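Local coordinates for protein muramidase (Trichobolus zukalii, PDB 6ZMV) that probably cleaves bacterial peptidoglycan as a lysozyme-type muramidase of glycoside hydrolase family 25, at residues A[23-28]-A[195-200]. Sequence-based numbering, arbitrary orientation.
Sequences GARFVI and GSLDRL
Phe26 and Leu200 form the tight half of this contact, a worked example of how a terminal helix is seated on the end of a barrel by a few apolar side chains. Leu200 sends CD2 obliquely to the aromatic ring, 3.8 Å from Phe26 CD1, and the two side chains cross at about a right angle. Phe26 reaches this methyl with CG set between its backbone N and carbonyl carbon (chi1 69°). Both residues are buried: Leu200 also packs on Val2, Ile55 and Phe193, and the last two touch the Phe26 side chain as well.

One helical turn back, the packing is looser and partly open to solvent. There Leu197 CD1 meets only the aliphatic root of Arg25, 3.9 Å from Arg25 CB, while Leu197 CD2 lies at the edge of the guanidinium, near its plane. A bend at chi2 (-74°) carries the charged end back along its own chain, where Arg25 NH2 donates to Ala24 O at 2.8 Å. That oxygen lies almost in the guanidinium plane, although the donor stands well above the carbonyl plane. NH2 also bonds Tyr20 O, and the group makes a cation-pi contact with the Tyr20 ring. Were Arg25 an alanine, CB would still meet Leu197 CD1, but the carbonyls of Ala24 and Tyr20 would probably lose this donor and Leu197 CD2 its cover.

No hydrogen bond joins the segments; Ser196 OG instead caps the helix by accepting from Arg199 N. A C-terminal helix closing over the N-terminal ends of parallel strands 2-7, 26-33 and 55-61, beside antiparallel strand 189-193, belongs to the modified (beta/alpha)-barrel of family 25.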
loop_
_atom_site.group_PDB
_atom_site.type_symbol
_atom_site.label_atom_id
_atom_site.label_comp_id
_atom_site.label_asym_id
_atom_site.label_seq_id
_atom_site.Cartn_x
_atom_site.Cartn_y
_atom_site.Cartn_z
ATOM N N GLY A 23 -11.226 -17.241 1.710
ATOM C CA GLY A 23 -10.373 -17.207 0.505
ATOM C C GLY A 23 -9.350 -16.100 0.531
ATOM O O GLY A 23 -8.548 -16.032 -0.402
ATOM N N ALA A 24 -9.402 -15.192 1.493
ATOM C CA ALA A 24 -8.379 -14.133 1.531
ATOM C C ALA A 24 -7.022 -14.784 1.753
ATOM O O ALA A 24 -6.893 -15.690 2.608
ATOM C CB ALA A 24 -8.617 -13.097 2.608
ATOM N N ARG A 25 -5.997 -14.274 1.060
ATOM C CA ARG A 25 -4.629 -14.726 1.253
ATOM C C ARG A 25 -3.675 -13.619 1.694
ATOM O O ARG A 25 -2.535 -13.959 2.038
ATOM C CB ARG A 25 -4.128 -15.522 0.050
ATOM C CG ARG A 25 -4.910 -16.802 -0.161
ATOM C CD ARG A 25 -4.602 -17.882 0.840
ATOM N NE ARG A 25 -5.331 -19.124 0.692
ATOM C CZ ARG A 25 -6.487 -19.374 1.264
ATOM N NH1 ARG A 25 -7.086 -20.558 1.141
ATOM N NH2 ARG A 25 -7.106 -18.441 1.934
ATOM N N PHE A 26 -4.076 -12.354 1.603
ATOM C CA PHE A 26 -3.198 -11.279 2.060
ATOM C C PHE A 26 -4.036 -10.166 2.642
ATOM O O PHE A 26 -5.241 -10.022 2.339
ATOM C CB PHE A 26 -2.277 -10.763 0.931
ATOM C CG PHE A 26 -3.010 -10.024 -0.168
ATOM C CD1 PHE A 26 -3.595 -10.705 -1.190
ATOM C CD2 PHE A 26 -3.147 -8.634 -0.182
ATOM C CE1 PHE A 26 -4.285 -10.059 -2.207
ATOM C CE2 PHE A 26 -3.884 -7.971 -1.149
ATOM C CZ PHE A 26 -4.425 -8.693 -2.195
ATOM N N VAL A 27 -3.384 -9.372 3.478
ATOM C CA VAL A 27 -3.998 -8.149 4.041
ATOM C C VAL A 27 -2.937 -7.081 4.149
ATOM O O VAL A 27 -1.793 -7.376 4.487
ATOM C CB VAL A 27 -4.684 -8.441 5.399
ATOM C CG1 VAL A 27 -3.682 -8.967 6.422
ATOM C CG2 VAL A 27 -5.466 -7.244 5.878
ATOM N N ILE A 28 -3.362 -5.871 3.836
ATOM C CA ILE A 28 -2.487 -4.687 3.949
ATOM C C ILE A 28 -3.073 -3.830 5.074
ATOM O O ILE A 28 -4.261 -3.605 5.117
ATOM C CB ILE A 28 -2.365 -3.896 2.622
ATOM C CG1 ILE A 28 -2.261 -4.797 1.419
ATOM C CG2 ILE A 28 -1.232 -2.907 2.697
ATOM C CD1 ILE A 28 -2.242 -4.117 0.073
ATOM N N GLY A 195 -2.477 -12.264 -10.464
ATOM C CA GLY A 195 -1.771 -13.540 -10.602
ATOM C C GLY A 195 -2.109 -14.534 -9.516
ATOM O O GLY A 195 -3.064 -14.348 -8.764
ATOM N N SER A 196 -1.353 -15.580 -9.488
ATOM C CA SER A 196 -1.679 -16.753 -8.650
ATOM C C SER A 196 -1.061 -16.617 -7.237
ATOM O O SER A 196 -0.229 -15.743 -7.004
ATOM C CB SER A 196 -1.134 -18.025 -9.293
ATOM O OG SER A 196 0.264 -18.097 -9.151
ATOM N N LEU A 197 -1.470 -17.508 -6.314
ATOM C CA LEU A 197 -0.896 -17.469 -4.971
ATOM C C LEU A 197 0.629 -17.720 -5.037
ATOM O O LEU A 197 1.373 -17.107 -4.269
ATOM C CB LEU A 197 -1.571 -18.526 -4.108
ATOM C CG LEU A 197 -1.110 -18.573 -2.659
ATOM C CD1 LEU A 197 -1.178 -17.220 -1.945
ATOM C CD2 LEU A 197 -1.905 -19.612 -1.907
ATOM N N ASP A 198 1.093 -18.541 -5.962
ATOM C CA ASP A 198 2.549 -18.755 -6.055
ATOM C C ASP A 198 3.212 -17.430 -6.458
ATOM O O ASP A 198 4.314 -17.079 -5.950
ATOM C CB ASP A 198 2.886 -19.870 -7.064
ATOM C CG ASP A 198 2.473 -21.241 -6.582
ATOM O OD1 ASP A 198 2.737 -21.577 -5.404
ATOM O OD2 ASP A 198 1.859 -21.949 -7.390
ATOM N N ARG A 199 2.593 -16.696 -7.394
ATOM C CA ARG A 199 3.182 -15.404 -7.820
ATOM C C ARG A 199 3.164 -14.408 -6.645
ATOM O O ARG A 199 4.107 -13.641 -6.432
ATOM C CB ARG A 199 2.466 -14.889 -9.047
ATOM C CG ARG A 199 3.207 -13.729 -9.685
ATOM C CD ARG A 199 2.375 -12.975 -10.711
ATOM N NE ARG A 199 2.325 -13.553 -12.012
ATOM C CZ ARG A 199 3.229 -13.356 -13.014
ATOM N NH1 ARG A 199 4.394 -12.819 -12.812
ATOM N NH2 ARG A 199 2.989 -13.844 -14.168
ATOM N N LEU A 200 2.118 -14.417 -5.830
ATOM C CA LEU A 200 2.035 -13.554 -4.639
ATOM C C LEU A 200 3.126 -13.920 -3.624
ATOM O O LEU A 200 3.759 -13.057 -3.052
ATOM C CB LEU A 200 0.639 -13.669 -4.042
ATOM C CG LEU A 200 0.457 -12.990 -2.696
ATOM C CD1 LEU A 200 0.733 -11.473 -2.767
ATOM C CD2 LEU A 200 -0.922 -13.228 -2.182
#